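Local coordinates for protein cellulosomal scaffoldin (Bacteroides cellulosolvens, PDB 1TYJ) that acts as a type-II cohesin module of a scaffoldin, probably binding dockerin modules to assemble the cellulosome, at residues A[145-148]-A[152-155]; A[90-95]-A[103-108]. One frame throughout, in Å; residues are numbered along the deposited sequence. Where two conformers were deposited one is given.

Contact 1: residues A[145-148]-A[152-155]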
loop_
_atom_site.group_PDB
_atom_site.type_symbol
_atom_site.label_atom_id
_atom_site.label_comp_id
_atom_site.label_asym_id
_atom_site.label_seq_id
_atom_site.Cartn_x
_atom_site.Cartn_y
_atom_site.Cartn_z
ATOM N N MET A 145 -5.710 -7.835 1.557
ATOM C CA MET A 145 -6.030 -9.120 0.955
ATOM C C MET A 145 -4.809 -9.469 0.125
ATOM O O MET A 145 -4.314 -8.618 -0.619
ATOM C CB MET A 145 -7.273 -9.022 0.064
ATOM C CG MET A 145 -8.499 -8.556 0.820
ATOM S SD MET A 145 -9.860 -8.241 -0.313
ATOM C CE MET A 145 -10.613 -9.818 -0.293
ATOM N N LEU A 146 -4.335 -10.708 0.253
ATOM C CA LEU A 146 -3.210 -11.199 -0.525
ATOM C C LEU A 146 -3.587 -12.488 -1.208
ATOM O O LEU A 146 -4.271 -13.327 -0.600
ATOM C CB LEU A 146 -1.989 -11.445 0.379
ATOM C CG LEU A 146 -1.433 -10.267 1.207
ATOM C CD1 LEU A 146 -0.239 -10.786 2.054
ATOM C CD2 LEU A 146 -0.966 -9.096 0.281
ATOM N N PHE A 147 -3.077 -12.687 -2.412
ATOM C CA PHE A 147 -3.414 -13.862 -3.222
ATOM C C PHE A 147 -2.191 -14.527 -3.759
ATOM O O PHE A 147 -1.137 -13.884 -3.938
ATOM C CB PHE A 147 -4.331 -13.433 -4.391
ATOM C CG PHE A 147 -5.594 -12.797 -3.899
ATOM C CD1 PHE A 147 -5.633 -11.427 -3.637
ATOM C CD2 PHE A 147 -6.708 -13.582 -3.640
ATOM C CE1 PHE A 147 -6.824 -10.838 -3.103
ATOM C CE2 PHE A 147 -7.889 -13.004 -3.148
ATOM C CZ PHE A 147 -7.928 -11.641 -2.872
ATOM N N ASP A 148 -2.335 -15.806 -4.064
ATOM C CA ASP A 148 -1.225 -16.545 -4.696
ATOM C C ASP A 148 -1.553 -16.876 -6.163
ATOM O O ASP A 148 -2.642 -16.528 -6.670
ATOM C CB ASP A 148 -0.832 -17.779 -3.868
ATOM C CG ASP A 148 -1.794 -18.971 -4.076
ATOM O OD1 ASP A 148 -2.733 -18.867 -4.931
ATOM O OD2 ASP A 148 -1.589 -20.001 -3.373
ATOM N N ASN A 152 -5.585 -18.707 -4.646
ATOM C CA ASN A 152 -5.881 -18.805 -3.219
ATOM C C ASN A 152 -5.777 -17.472 -2.539
ATOM O O ASN A 152 -4.890 -16.668 -2.882
ATOM C CB ASN A 152 -4.935 -19.763 -2.498
ATOM C CG ASN A 152 -5.030 -21.187 -3.029
ATOM O OD1 ASN A 152 -6.096 -21.810 -2.976
ATOM N ND2 ASN A 152 -3.908 -21.722 -3.493
ATOM N N MET A 153 -6.660 -17.230 -1.575
ATOM C CA MET A 153 -6.553 -16.041 -0.734
ATOM C C MET A 153 -5.942 -16.408 0.624
ATOM O O MET A 153 -6.434 -17.325 1.326
ATOM C CB MET A 153 -7.948 -15.430 -0.530
ATOM C CG MET A 153 -7.936 -14.100 0.218
ATOM S SD MET A 153 -9.611 -13.385 0.225
ATOM C CE MET A 153 -10.302 -14.331 1.531
ATOM N N TYR A 154 -4.884 -15.713 1.039
ATOM C CA TYR A 154 -4.273 -16.006 2.336
ATOM C C TYR A 154 -5.143 -15.604 3.547
ATOM O O TYR A 154 -5.808 -14.568 3.505
ATOM C CB TYR A 154 -2.871 -15.377 2.418
ATOM C CG TYR A 154 -1.891 -16.126 1.572
ATOM C CD1 TYR A 154 -1.282 -15.516 0.474
ATOM C CD2 TYR A 154 -1.568 -17.462 1.872
ATOM C CE1 TYR A 154 -0.370 -16.228 -0.305
ATOM C CE2 TYR A 154 -0.672 -18.170 1.103
ATOM C CZ TYR A 154 -0.051 -17.563 0.037
ATOM O OH TYR A 154 0.822 -18.336 -0.691
ATOM N N SER A 155 -5.110 -16.410 4.622
ATOM C CA SER A 155 -5.832 -16.067 5.871
ATOM C C SER A 155 -4.942 -15.374 6.909
ATOM O O SER A 155 -3.705 -15.280 6.731
ATOM C CB SER A 155 -6.388 -17.330 6.529
ATOM O OG SER A 155 -5.307 -18.079 7.008
HETATM O O HOH W 1 -5.731 -11.971 2.541
HETATM O O HOH W 2 -0.145 -20.800 -1.266
#
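Asp148 and Asn152 meet as two flat groups turned steeply against each other, their carboxylate and amide planes 68° apart. Asp148 OD2 offers its syn lone pair to Asn152 ND2 at 2.9 Å; the N-H...O angle of 172° makes this bond nearly straight, and the oxygen lies in the amide plane. The other oxygen, Asp148 OD1, takes Asn152 N at 2.9 Å from above the carboxylate plane. With CG between the backbone N and the carbonyl carbon (chi1 79°), the carboxylate of Asp148 can meet Asn152 N and, at the same OD1, Asp150 N, as in an Asx turn. An alanine here would remove both carboxylate oxygens and would probably leave Asn152 N and ND2 without these acceptors and the reversal less firmly held.

Phe147 and Met153 form a non-hydrogen-bonded antiparallel pair, flanked by the backbone bonds Asp148 N to Asn152 O and Tyr154 N to Leu146 O. Their side chains run alongside one another in the same direction, bringing Met153 CG to 3.5 Å from Phe147 CE2. Met153 SD stands 4.7 Å from the Phe147 ring centroid, an oblique Met-aromatic contact, and Met145 CE touches the same sulfur at 3.7 Å.

Tyr154 lies on the other side of the bridge: its CD1 reaches Leu146 CB at 4.1 Å, while Asp148 CB sits 3.6 Å from its OH. One water donates to both Asp148 OD2 and Tyr154 OH; that hydroxyl is also bonded to Thr28 O.

Strand 144-148 pairs antiparallel with strand 30-38, whose Phe30 and Tyr33 pack on Leu146. In this sheet 144-148 pairs with 30-38 alone, and the 152-155 loop lies along its last residues through the single bridge at Phe147, before strand 160-161.

Contact 2: residues A[90-95]-A[103-108]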
loop_
_atom_site.group_PDB
_atom_site.type_symbol
_atom_site.label_atom_id
_atom_site.label_comp_id
_atom_site.label_asym_id
_atom_site.label_seq_id
_atom_site.Cartn_x
_atom_site.Cartn_y
_atom_site.Cartn_z
ATOM N N ARG A 90 -3.513 -4.267 -6.947
ATOM C CA ARG A 90 -2.943 -4.654 -8.226
ATOM C C ARG A 90 -2.792 -6.161 -8.237
ATOM O O ARG A 90 -2.443 -6.770 -7.218
ATOM C CB ARG A 90 -1.583 -3.975 -8.445
ATOM C CG ARG A 90 -0.905 -4.367 -9.790
ATOM C CD ARG A 90 0.299 -3.440 -10.022
ATOM N NE ARG A 90 1.126 -3.876 -11.147
ATOM C CZ ARG A 90 1.005 -3.390 -12.390
ATOM N NH1 ARG A 90 0.072 -2.466 -12.676
ATOM N NH2 ARG A 90 1.832 -3.817 -13.355
ATOM N N LEU A 91 -3.112 -6.769 -9.363
ATOM C CA LEU A 91 -3.018 -8.238 -9.458
ATOM C C LEU A 91 -2.693 -8.697 -10.865
ATOM O O LEU A 91 -2.985 -8.010 -11.841
ATOM C CB LEU A 91 -4.294 -8.893 -8.959
ATOM C CG LEU A 91 -5.550 -8.533 -9.712
ATOM C CD1 LEU A 91 -5.839 -9.432 -10.904
ATOM C CD2 LEU A 91 -6.717 -8.599 -8.707
ATOM N N TYR A 92 -2.071 -9.868 -10.948
ATOM C CA TYR A 92 -1.842 -10.458 -12.239
ATOM C C TYR A 92 -3.107 -11.195 -12.644
ATOM O O TYR A 92 -3.591 -12.063 -11.895
ATOM C CB TYR A 92 -0.731 -11.470 -12.124
ATOM C CG TYR A 92 0.678 -10.961 -12.014
ATOM C CD1 TYR A 92 1.567 -11.573 -11.142
ATOM C CD2 TYR A 92 1.120 -9.877 -12.793
ATOM C CE1 TYR A 92 2.931 -11.157 -11.084
ATOM C CE2 TYR A 92 2.487 -9.437 -12.737
ATOM C CZ TYR A 92 3.357 -10.091 -11.850
ATOM O OH TYR A 92 4.678 -9.746 -11.736
ATOM N N MET A 93 -3.635 -10.886 -13.825
ATOM C CA MET A 93 -4.852 -11.625 -14.292
ATOM C C MET A 93 -4.468 -12.937 -14.998
ATOM O O MET A 93 -5.196 -13.931 -14.911
ATOM C CB MET A 93 -5.708 -10.758 -15.208
ATOM C CG MET A 93 -6.270 -9.521 -14.536
ATOM S SD MET A 93 -7.461 -8.631 -15.600
ATOM C CE MET A 93 -6.326 -7.966 -16.788
ATOM N N ASN A 94 -3.334 -12.928 -15.708
ATOM C CA ASN A 94 -2.911 -14.105 -16.462
ATOM C C ASN A 94 -2.060 -14.988 -15.541
ATOM O O ASN A 94 -0.842 -15.026 -15.618
ATOM C CB ASN A 94 -2.164 -13.714 -17.730
ATOM C CG ASN A 94 -2.071 -14.871 -18.708
ATOM O OD1 ASN A 94 -2.103 -16.043 -18.310
ATOM N ND2 ASN A 94 -2.009 -14.547 -19.991
ATOM N N LEU A 95 -2.723 -15.664 -14.618
ATOM C CA LEU A 95 -2.012 -16.498 -13.645
ATOM C C LEU A 95 -1.321 -17.679 -14.312
ATOM O O LEU A 95 -0.256 -18.133 -13.836
ATOM C CB LEU A 95 -2.943 -17.004 -12.562
ATOM C CG LEU A 95 -3.557 -15.935 -11.643
ATOM C CD1 LEU A 95 -4.522 -16.602 -10.604
ATOM C CD2 LEU A 95 -2.480 -15.017 -10.981
ATOM N N LYS A 103 9.107 -17.913 -12.002
ATOM C CA LYS A 103 9.678 -16.827 -11.188
ATOM C C LYS A 103 8.639 -16.326 -10.162
ATOM O O LYS A 103 8.174 -15.196 -10.274
ATOM C CB LYS A 103 10.139 -15.678 -12.086
ATOM C CG LYS A 103 11.279 -16.041 -13.057
ATOM C CD LYS A 103 11.693 -14.791 -13.849
ATOM C CE LYS A 103 12.478 -15.168 -15.083
ATOM N NZ LYS A 103 13.267 -14.057 -15.676
ATOM N N PRO A 104 8.256 -17.182 -9.188
ATOM C CA PRO A 104 7.269 -16.778 -8.195
ATOM C C PRO A 104 7.810 -15.652 -7.320
ATOM O O PRO A 104 8.968 -15.722 -6.843
ATOM C CB PRO A 104 7.062 -18.042 -7.357
ATOM C CG PRO A 104 8.373 -18.832 -7.537
ATOM C CD PRO A 104 8.740 -18.562 -8.954
ATOM N N GLU A 105 6.963 -14.644 -7.105
ATOM C CA GLU A 105 7.286 -13.530 -6.249
ATOM C C GLU A 105 6.876 -13.821 -4.812
ATOM O O GLU A 105 5.987 -14.616 -4.601
ATOM C CB GLU A 105 6.615 -12.251 -6.805
ATOM C CG GLU A 105 7.049 -11.990 -8.256
ATOM C CD GLU A 105 6.292 -10.878 -8.950
ATOM O OE1 GLU A 105 5.584 -10.059 -8.273
ATOM O OE2 GLU A 105 6.395 -10.841 -10.208
ATOM N N SER A 106 7.529 -13.190 -3.839
ATOM C CA SER A 106 7.216 -13.479 -2.439
ATOM C C SER A 106 7.696 -12.363 -1.556
ATOM O O SER A 106 7.192 -12.174 -0.484
ATOM C CB SER A 106 7.814 -14.817 -1.987
ATOM O OG SER A 106 9.223 -14.878 -2.213
ATOM N N THR A 107 8.676 -11.600 -2.016
ATOM C CA THR A 107 9.273 -10.566 -1.141
ATOM C C THR A 107 9.713 -9.364 -1.940
ATOM O O THR A 107 10.340 -9.496 -2.993
ATOM C CB THR A 107 10.461 -11.121 -0.275
ATOM O OG1 THR A 107 9.990 -12.171 0.551
ATOM C CG2 THR A 107 11.062 -10.015 0.619
ATOM N N GLY A 108 9.357 -8.183 -1.451
ATOM C CA GLY A 108 9.738 -6.967 -2.141
ATOM C C GLY A 108 8.691 -5.870 -2.086
ATOM O O GLY A 108 7.608 -6.075 -1.518
#
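Tyr92 and Glu105 each place CG opposite the carbonyl carbon and beside the backbone N, with chi1 at -76° for Tyr92. From CA to CB both residues already point toward the other segment, and these torsions then carry hydroxyl and carboxylate together from well-separated backbones. The span is long: the CA atoms of Tyr92 and Glu105 are 11.3 Å apart. Beyond CG the glutamate chain is extended, so its full length is spent in carrying the carboxylate to the phenol.

The two groups meet through a single hydrogen bond, Tyr92 OH to Glu105 OE2, with the tyrosine as donor. The 2.5 Å separation of Tyr92 OH and Glu105 OE2 is short for such a bond. OE2 lies at the ring edge and in the ring plane, 3.6 Å from Tyr92 CE1. The hydroxyl arrives on the syn side of OE2, 18° out of the carboxylate plane, and ring and carboxylate are turned 75° apart. Only 76 Å² is buried between the segments, so directed polar bonding rather than extensive packing defines this contact.

Both polar ends have further partners in the loop before strand 73-77: Tyr92 OH is bonded to Gly69 N, and Glu105 OE1 to Leu67 N. These two bonds fix the hydroxyl and the carboxylate against one piece of backbone, restricting the rotation of each group.

Tyr92 ends strand 85-92, which pairs antiparallel with strands 30-38 and 73-77, and its side chain rests on Ala73. Helix 95-100, N-capped by Asn94, leads the chain away and back; its Tyr98 OH accepts a hydrogen bond from Glu105 N. Glu105 itself belongs to the loop running into strand 108-117 of the other sheet, so the bond spans the connection from one sheet of the cohesin sandwich to the other.

Overall arrangement
Both contacts lie near the same end of the sandwich, their centres 11 Å apart and each about 15 Å from the chain centre, and both are partly buried. Strand 30-38 relates them, since it pairs with 144-148 of contact 1 and with 85-92 of contact 2. Their nearest atoms approach to about 4 Å without touching. Contact 1 joins close neighbours in the chain, burying 402 Å² through backbone pairing, carboxylate-amide hydrogen bonds and sulfur-aromatic packing beside the end of a strand. Contact 2 spans a helical excursion and buries 76 Å², relying on a lone side-chain bond between a buried tyrosine and a partly exposed glutamate.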